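Local coordinates for protein class I phosphodiesterase PDEB1 (PDB 2R8Q) that belongs to the class I phosphodiesterases and has an all-helical catalytic domain, here carrying zinc, magnesium and 3-isobutyl-1-methylxanthine, at residues Phe102-Val105 / Val106-Gln110; Asp254-Asn257 / Val258-Phe262; Gln110-His113 / Thr114-Tyr117. All blocks are in the same frame, centred on the assembly; numbering follows the deposited sequence.

Interaction 1 of 3, residues Phe102-Val105 / Val106-Gln110; sequences FYHV and VDVCQ. With ZN (zinc ion), chain C.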
# COMPACT_ATOMS: atom_id res chain seq x y z
N PHE A 102 7.72 -17.00 8.45
CA PHE A 102 8.61 -17.35 7.36
C PHE A 102 8.54 -18.82 6.95
O PHE A 102 8.66 -19.14 5.77
CB PHE A 102 10.05 -16.97 7.74
CG PHE A 102 11.06 -17.15 6.64
CD1 PHE A 102 10.92 -16.48 5.42
CD2 PHE A 102 12.17 -17.96 6.84
CE1 PHE A 102 11.88 -16.62 4.42
CE2 PHE A 102 13.14 -18.11 5.84
CZ PHE A 102 12.99 -17.44 4.63
N TYR A 103 8.34 -19.72 7.90
CA TYR A 103 8.28 -21.14 7.57
C TYR A 103 7.14 -21.49 6.62
O TYR A 103 7.26 -22.42 5.81
CB TYR A 103 8.18 -21.98 8.84
CG TYR A 103 9.32 -21.73 9.80
CD1 TYR A 103 9.09 -21.20 11.06
CD2 TYR A 103 10.64 -22.00 9.43
CE1 TYR A 103 10.14 -20.95 11.94
CE2 TYR A 103 11.70 -21.75 10.30
CZ TYR A 103 11.44 -21.22 11.56
OH TYR A 103 12.47 -20.96 12.43
N HIS A 104 6.03 -20.77 6.72
CA HIS A 104 4.90 -21.04 5.83
C HIS A 104 5.27 -20.73 4.38
O HIS A 104 4.93 -21.49 3.48
CB HIS A 104 3.68 -20.20 6.22
CG HIS A 104 2.63 -20.12 5.15
ND1 HIS A 104 1.91 -21.22 4.72
CD2 HIS A 104 2.15 -19.07 4.44
CE1 HIS A 104 1.04 -20.85 3.81
NE2 HIS A 104 1.16 -19.55 3.62
N VAL A 105 5.95 -19.61 4.13
CA VAL A 105 6.29 -19.28 2.75
C VAL A 105 7.42 -20.15 2.21
O VAL A 105 7.47 -20.43 1.02
CB VAL A 105 6.60 -17.77 2.55
CG1 VAL A 105 5.39 -16.94 2.98
CG2 VAL A 105 7.84 -17.35 3.33
N VAL A 106 8.30 -20.61 3.09
CA VAL A 106 9.38 -21.50 2.68
C VAL A 106 8.67 -22.79 2.25
O VAL A 106 9.01 -23.39 1.22
CB VAL A 106 10.35 -21.79 3.85
CG1 VAL A 106 11.26 -22.97 3.51
CG2 VAL A 106 11.18 -20.54 4.13
N ASP A 107 7.68 -23.21 3.03
CA ASP A 107 6.92 -24.41 2.71
C ASP A 107 6.18 -24.27 1.37
O ASP A 107 6.20 -25.18 0.56
CB ASP A 107 5.92 -24.71 3.82
CG ASP A 107 5.00 -25.87 3.48
OD1 ASP A 107 5.50 -26.94 3.10
OD2 ASP A 107 3.76 -25.70 3.61
N VAL A 108 5.52 -23.13 1.15
CA VAL A 108 4.79 -22.95 -0.10
C VAL A 108 5.75 -22.97 -1.29
O VAL A 108 5.45 -23.55 -2.33
CB VAL A 108 3.97 -21.64 -0.09
CG1 VAL A 108 3.35 -21.37 -1.46
CG2 VAL A 108 2.86 -21.75 0.95
N CYS A 109 6.92 -22.35 -1.12
CA CYS A 109 7.92 -22.32 -2.18
C CYS A 109 8.38 -23.74 -2.52
O CYS A 109 8.37 -24.14 -3.68
CB CYS A 109 9.11 -21.46 -1.74
SG CYS A 109 10.44 -21.29 -2.96
N GLN A 110 8.76 -24.49 -1.50
CA GLN A 110 9.23 -25.86 -1.69
C GLN A 110 8.13 -26.75 -2.29
O GLN A 110 8.39 -27.58 -3.17
CB GLN A 110 9.69 -26.43 -0.34
CG GLN A 110 10.44 -27.76 -0.40
CD GLN A 110 9.53 -28.97 -0.45
OE1 GLN A 110 8.48 -29.00 0.20
NE2 GLN A 110 9.93 -29.99 -1.21
ZN ZN C . -0.13 -18.19 2.46
O HOH W 1 2.52 -24.01 5.35
O HOH W 2 -1.80 -17.07 1.68
O HOH W 3 -1.83 -18.69 3.91
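His104 and Val108 meet one turn apart at the start of helix 102-118, an alpha helix that supplies a zinc ligand to the helical phosphodiesterase fold.

Four backbone bonds of the i to i-4 kind establish the helix. The N atoms of Val106, Asp107, Val108 and Cys109 donate to the carbonyl oxygens of Phe102, Tyr103, His104 and Val105, with N-H...O angles of 155 to 158°.

Two CH-pi contacts repeat the same spacing. Val106 CG2 stands 3.7 Å from the centroid of the Phe102 ring, over one face and displaced toward the rim on the side of CE2 and CZ. Val108 CG2 likewise lies over the His104 imidazole, reaching to 3.5 Å from its CE1, so a methyl group backs the ring.

The two imidazole nitrogens have different partners. His104 NE2 ligates zinc at 2.2 Å, alongside His140, Asp141, Asp254 and two waters; with CG anti to the backbone N (chi1 164°), NE2 is directed at the metal. A second-shell water bridge, together with the metal bond, would restrain the ring's rotation: His104 ND1 donates to a water 2.9 Å away, in the ring plane, and that water donates to Asp107 OD2 at 2.7 Å.

Interaction 2 of 3, residues Asp254-Asn257 / Val258-Phe262; sequences DVSN and VTKPF. With ZN (zinc ion), chain C; IBM (3-isobutyl-1-methylxanthine), chain E.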
# COMPACT_ATOMS: atom_id res chain seq x y z
N ASP A 254 -0.78 -22.94 -1.30
CA ASP A 254 -1.24 -22.24 -0.12
C ASP A 254 -2.13 -23.10 0.79
O ASP A 254 -2.09 -22.96 2.01
CB ASP A 254 -1.98 -20.97 -0.55
CG ASP A 254 -1.84 -19.84 0.46
OD1 ASP A 254 -0.92 -19.89 1.31
OD2 ASP A 254 -2.65 -18.89 0.38
N VAL A 255 -2.93 -23.99 0.20
CA VAL A 255 -3.80 -24.86 0.99
C VAL A 255 -3.34 -26.32 0.94
O VAL A 255 -4.13 -27.24 1.13
CB VAL A 255 -5.27 -24.79 0.52
CG1 VAL A 255 -5.80 -23.37 0.69
CG2 VAL A 255 -5.40 -25.23 -0.93
N SER A 256 -2.04 -26.51 0.73
CA SER A 256 -1.45 -27.85 0.62
C SER A 256 -1.19 -28.59 1.93
O SER A 256 -0.83 -29.77 1.90
CB SER A 256 -0.13 -27.77 -0.15
OG SER A 256 0.83 -27.00 0.56
N ASN A 257 -1.35 -27.92 3.07
CA ASN A 257 -1.10 -28.57 4.35
C ASN A 257 -1.83 -29.91 4.48
O ASN A 257 -1.27 -30.88 4.98
CB ASN A 257 -1.52 -27.67 5.51
CG ASN A 257 -0.61 -26.47 5.71
OD1 ASN A 257 -0.93 -25.56 6.48
ND2 ASN A 257 0.53 -26.46 5.02
N VAL A 258 -3.08 -29.96 4.02
CA VAL A 258 -3.88 -31.18 4.12
C VAL A 258 -3.48 -32.31 3.19
O VAL A 258 -4.00 -33.42 3.31
CB VAL A 258 -5.38 -30.87 3.89
CG1 VAL A 258 -5.89 -29.94 4.97
CG2 VAL A 258 -5.59 -30.27 2.51
N THR A 259 -2.56 -32.04 2.27
CA THR A 259 -2.11 -33.06 1.33
C THR A 259 -0.74 -33.63 1.70
O THR A 259 -0.20 -34.46 0.97
CB THR A 259 -2.00 -32.49 -0.09
OG1 THR A 259 -0.94 -31.52 -0.14
CG2 THR A 259 -3.31 -31.82 -0.50
N LYS A 260 -0.17 -33.19 2.82
CA LYS A 260 1.14 -33.67 3.23
C LYS A 260 1.02 -34.92 4.11
O LYS A 260 -0.06 -35.21 4.62
CB LYS A 260 1.90 -32.59 4.01
CG LYS A 260 2.12 -31.30 3.22
CD LYS A 260 2.75 -31.57 1.86
CE LYS A 260 2.97 -30.28 1.07
NZ LYS A 260 4.11 -29.49 1.61
N PRO A 261 2.12 -35.68 4.26
CA PRO A 261 2.08 -36.89 5.10
C PRO A 261 1.35 -36.55 6.40
O PRO A 261 1.58 -35.49 6.98
CB PRO A 261 3.56 -37.20 5.29
CG PRO A 261 4.13 -36.83 3.95
CD PRO A 261 3.45 -35.50 3.66
N PHE A 262 0.48 -37.44 6.85
CA PHE A 262 -0.33 -37.18 8.03
C PHE A 262 0.28 -36.45 9.21
O PHE A 262 -0.26 -35.43 9.66
CB PHE A 262 -0.98 -38.46 8.55
CG PHE A 262 -2.05 -38.21 9.56
CD1 PHE A 262 -3.26 -37.63 9.17
CD2 PHE A 262 -1.84 -38.47 10.91
CE1 PHE A 262 -4.24 -37.32 10.11
CE2 PHE A 262 -2.81 -38.16 11.86
CZ PHE A 262 -4.01 -37.58 11.46
ZN ZN C . -0.13 -18.19 2.46
N9 IBM E . -8.52 -22.48 6.82
C8 IBM E . -9.41 -23.09 7.66
N7 IBM E . -8.97 -24.22 8.17
C5 IBM E . -7.70 -24.35 7.62
C4 IBM E . -7.41 -23.29 6.79
N3 IBM E . -6.27 -23.08 6.09
C2 IBM E . -5.33 -24.06 6.24
N1 IBM E . -5.53 -25.17 7.06
C6 IBM E . -6.71 -25.31 7.75
O6 IBM E . -6.90 -26.28 8.47
O2 IBM E . -4.26 -23.95 5.63
C10 IBM E . -4.49 -26.18 7.19
C11 IBM E . -6.07 -21.91 5.25
C12 IBM E . -6.04 -20.66 6.12
C13 IBM E . -4.62 -20.35 6.57
C14 IBM E . -6.65 -19.47 5.40
O HOH W 4 -4.54 -27.04 4.10
O HOH W 5 2.13 -27.69 3.02
O HOH W 2 -1.80 -17.07 1.68
O HOH W 3 -1.83 -18.69 3.91
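Thr259 closes back on Ser256 through two donors that grip one carbonyl oxygen, forming a 3-10-like turn just after the zinc ligand Asp254. Its hydroxyl, OG1, donates to Ser256 O at 2.7 Å, lying in the carbonyl plane on a lone pair. Thr259 N donates to the same oxygen at 2.9 Å but from 54° above that plane, so the two approach along distinct directions. With chi1 67°, OG1 sits between its own N and carbonyl carbon, which turns the hydroxyl back to this acceptor. A weak bond from Lys260 N to Asn257 O extends the turn, and Asn257 O also accepts from Ser265 OG.

The polar side chains converge on one water. It donates to Ser256 OG at 2.9 Å and accepts from Asn257 ND2 at 2.8 Å and from Lys260 NZ at 3.0 Å. Each has a further partner: Ser256 OG bonds to Gly253 O, Asn257 OD1 to Tyr99 OH, and Lys260 NZ to Thr111 OG1. A second water accepts from Val258 N and donates weakly to Val255 O and to O2 of 3-isobutyl-1-methylxanthine. Asn257 OD1 reaches the C10 methyl of that ligand at 3.7 Å, while Asp254 OD1 binds zinc at 2.2 Å.

The loop 254-262 thus carries both a zinc ligand, Asp254, and a pocket residue, Asn257. It occupies the connection from helix 239-254 to helix 262-285, with helix 102-118 against Ser256 and Thr259 and helices 302-324 and 330-348 packed on Val258.

Interaction 3 of 3, residues Gln110-His113 / Thr114-Tyr117; sequences QTLH and TYLY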
# COMPACT_ATOMS: atom_id res chain seq x y z
N GLN A 110 8.76 -24.49 -1.50
CA GLN A 110 9.23 -25.86 -1.69
C GLN A 110 8.13 -26.75 -2.29
O GLN A 110 8.39 -27.58 -3.17
CB GLN A 110 9.69 -26.43 -0.34
CG GLN A 110 10.44 -27.76 -0.40
CD GLN A 110 9.53 -28.97 -0.45
OE1 GLN A 110 8.48 -29.00 0.20
NE2 GLN A 110 9.93 -29.99 -1.21
N THR A 111 6.91 -26.55 -1.83
CA THR A 111 5.77 -27.32 -2.31
C THR A 111 5.51 -27.03 -3.79
O THR A 111 5.25 -27.95 -4.57
CB THR A 111 4.51 -27.00 -1.49
OG1 THR A 111 4.73 -27.35 -0.12
CG2 THR A 111 3.31 -27.76 -2.02
N LEU A 112 5.59 -25.76 -4.18
CA LEU A 112 5.37 -25.41 -5.57
C LEU A 112 6.43 -26.06 -6.46
O LEU A 112 6.15 -26.45 -7.59
CB LEU A 112 5.38 -23.89 -5.76
CG LEU A 112 4.13 -23.20 -5.21
CD1 LEU A 112 4.29 -21.69 -5.31
CD2 LEU A 112 2.91 -23.66 -6.00
N HIS A 113 7.66 -26.16 -5.95
CA HIS A 113 8.71 -26.79 -6.73
C HIS A 113 8.28 -28.23 -6.99
O HIS A 113 8.39 -28.71 -8.12
CB HIS A 113 10.04 -26.76 -5.98
CG HIS A 113 11.20 -27.29 -6.77
ND1 HIS A 113 11.38 -28.64 -7.00
CD2 HIS A 113 12.23 -26.66 -7.38
CE1 HIS A 113 12.48 -28.81 -7.73
NE2 HIS A 113 13.01 -27.63 -7.97
N THR A 114 7.75 -28.92 -5.98
CA THR A 114 7.33 -30.30 -6.19
C THR A 114 6.18 -30.40 -7.19
O THR A 114 6.09 -31.36 -7.95
CB THR A 114 6.92 -31.02 -4.87
OG1 THR A 114 5.68 -30.50 -4.38
CG2 THR A 114 8.00 -30.85 -3.82
N TYR A 115 5.30 -29.40 -7.22
CA TYR A 115 4.19 -29.44 -8.17
C TYR A 115 4.69 -29.23 -9.59
O TYR A 115 4.23 -29.89 -10.52
CB TYR A 115 3.16 -28.35 -7.84
CG TYR A 115 2.38 -28.55 -6.56
CD1 TYR A 115 1.53 -27.56 -6.08
CD2 TYR A 115 2.49 -29.74 -5.82
CE1 TYR A 115 0.80 -27.73 -4.92
CE2 TYR A 115 1.76 -29.92 -4.65
CZ TYR A 115 0.92 -28.91 -4.20
OH TYR A 115 0.20 -29.07 -3.03
N LEU A 116 5.63 -28.31 -9.74
CA LEU A 116 6.19 -27.99 -11.05
C LEU A 116 7.04 -29.10 -11.64
O LEU A 116 6.91 -29.44 -12.81
CB LEU A 116 7.05 -26.73 -10.96
CG LEU A 116 6.31 -25.40 -10.74
CD1 LEU A 116 7.34 -24.31 -10.47
CD2 LEU A 116 5.46 -25.07 -11.97
N TYR A 117 7.91 -29.68 -10.82
CA TYR A 117 8.81 -30.69 -11.34
C TYR A 117 8.48 -32.15 -11.04
O TYR A 117 8.59 -33.00 -11.92
CB TYR A 117 10.23 -30.30 -10.94
CG TYR A 117 10.55 -28.91 -11.47
CD1 TYR A 117 10.65 -27.81 -10.61
CD2 TYR A 117 10.63 -28.68 -12.84
CE1 TYR A 117 10.81 -26.51 -11.12
CE2 TYR A 117 10.79 -27.39 -13.36
CZ TYR A 117 10.87 -26.32 -12.50
OH TYR A 117 11.00 -25.05 -13.02
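Tyr115 lies alongside Thr111, one turn back on helix 102-118, the two side chains pointing the same way; the helix widens to a pi-type turn at 114-117, near its end. From the backbone outward, Tyr115 CB rests 3.6 Å from Leu112 O. Next, Thr111 O lies over one ring face near the rim, 3.5 Å from Tyr115 CG. On one flank Tyr115 CD1 meets Leu112 CD2 at 4.1 Å, while on the other Tyr115 CD2 remains near Thr111 O. Farther out, CE1 and CE2 both approach the Thr111 methyl, CG2, and CZ comes to 3.4 Å from it. The hydroxyl, OH, is still within van der Waals range of that methyl, and it also packs against Ser256 in the loop beyond. The CH-pi contact of CG2 over the ring face follows from the threonine rotamer: chi1 -62° leaves CG2 anti to N, while OG1, beside N, turns back to Asp107 O and also bonds Lys260 NZ.

Thr111 O has two donors in its carbonyl plane. Thr114 OG1 uses a lone pair at 2.6 Å, and Tyr115 N supplies the helical bond. The methyl of Thr114, CG2, instead meets Gln110 NE2, whose hydrogen bonds go to Phe38 O and Ser40 O.

Another pair forms an edge-to-face stack, the edge of Tyr117 toward the face of the His113 imidazole, planes at 55°. Tyr117 CD1 stands 3.5 Å above the imidazole plane, over its centre.

Around the helix, Trp331 covers Thr114 and Tyr115, and Leu66 covers His113. The chemistry divides accordingly: both threonine hydroxyls bond backbone carbonyls of their own helix, while methyl and aromatic surfaces pack both along it and on its neighbours.

Overall arrangement
Interactions 1 and 3 are successive segments of helix 102-118, sharing Gln110, with centres 11 Å apart; interaction 2 follows much later, in the loop between helices 239-254 and 262-285. Its centre lies 12 Å from that of interaction 1 and 13 Å from that of interaction 3. Interactions 1 and 2 meet at the zinc ion and share two of its waters; a long, weak ion pair also joins Asp107 OD1 to Lys260 NZ. Toward interaction 3 the same NZ probably hydrogen-bonds Thr111 OG1, and Ser256 packs on Tyr115. Lys260 thus reaches both helical segments, and helix 102-118 contacts the loop that contributes to both the metal site and the ligand pocket.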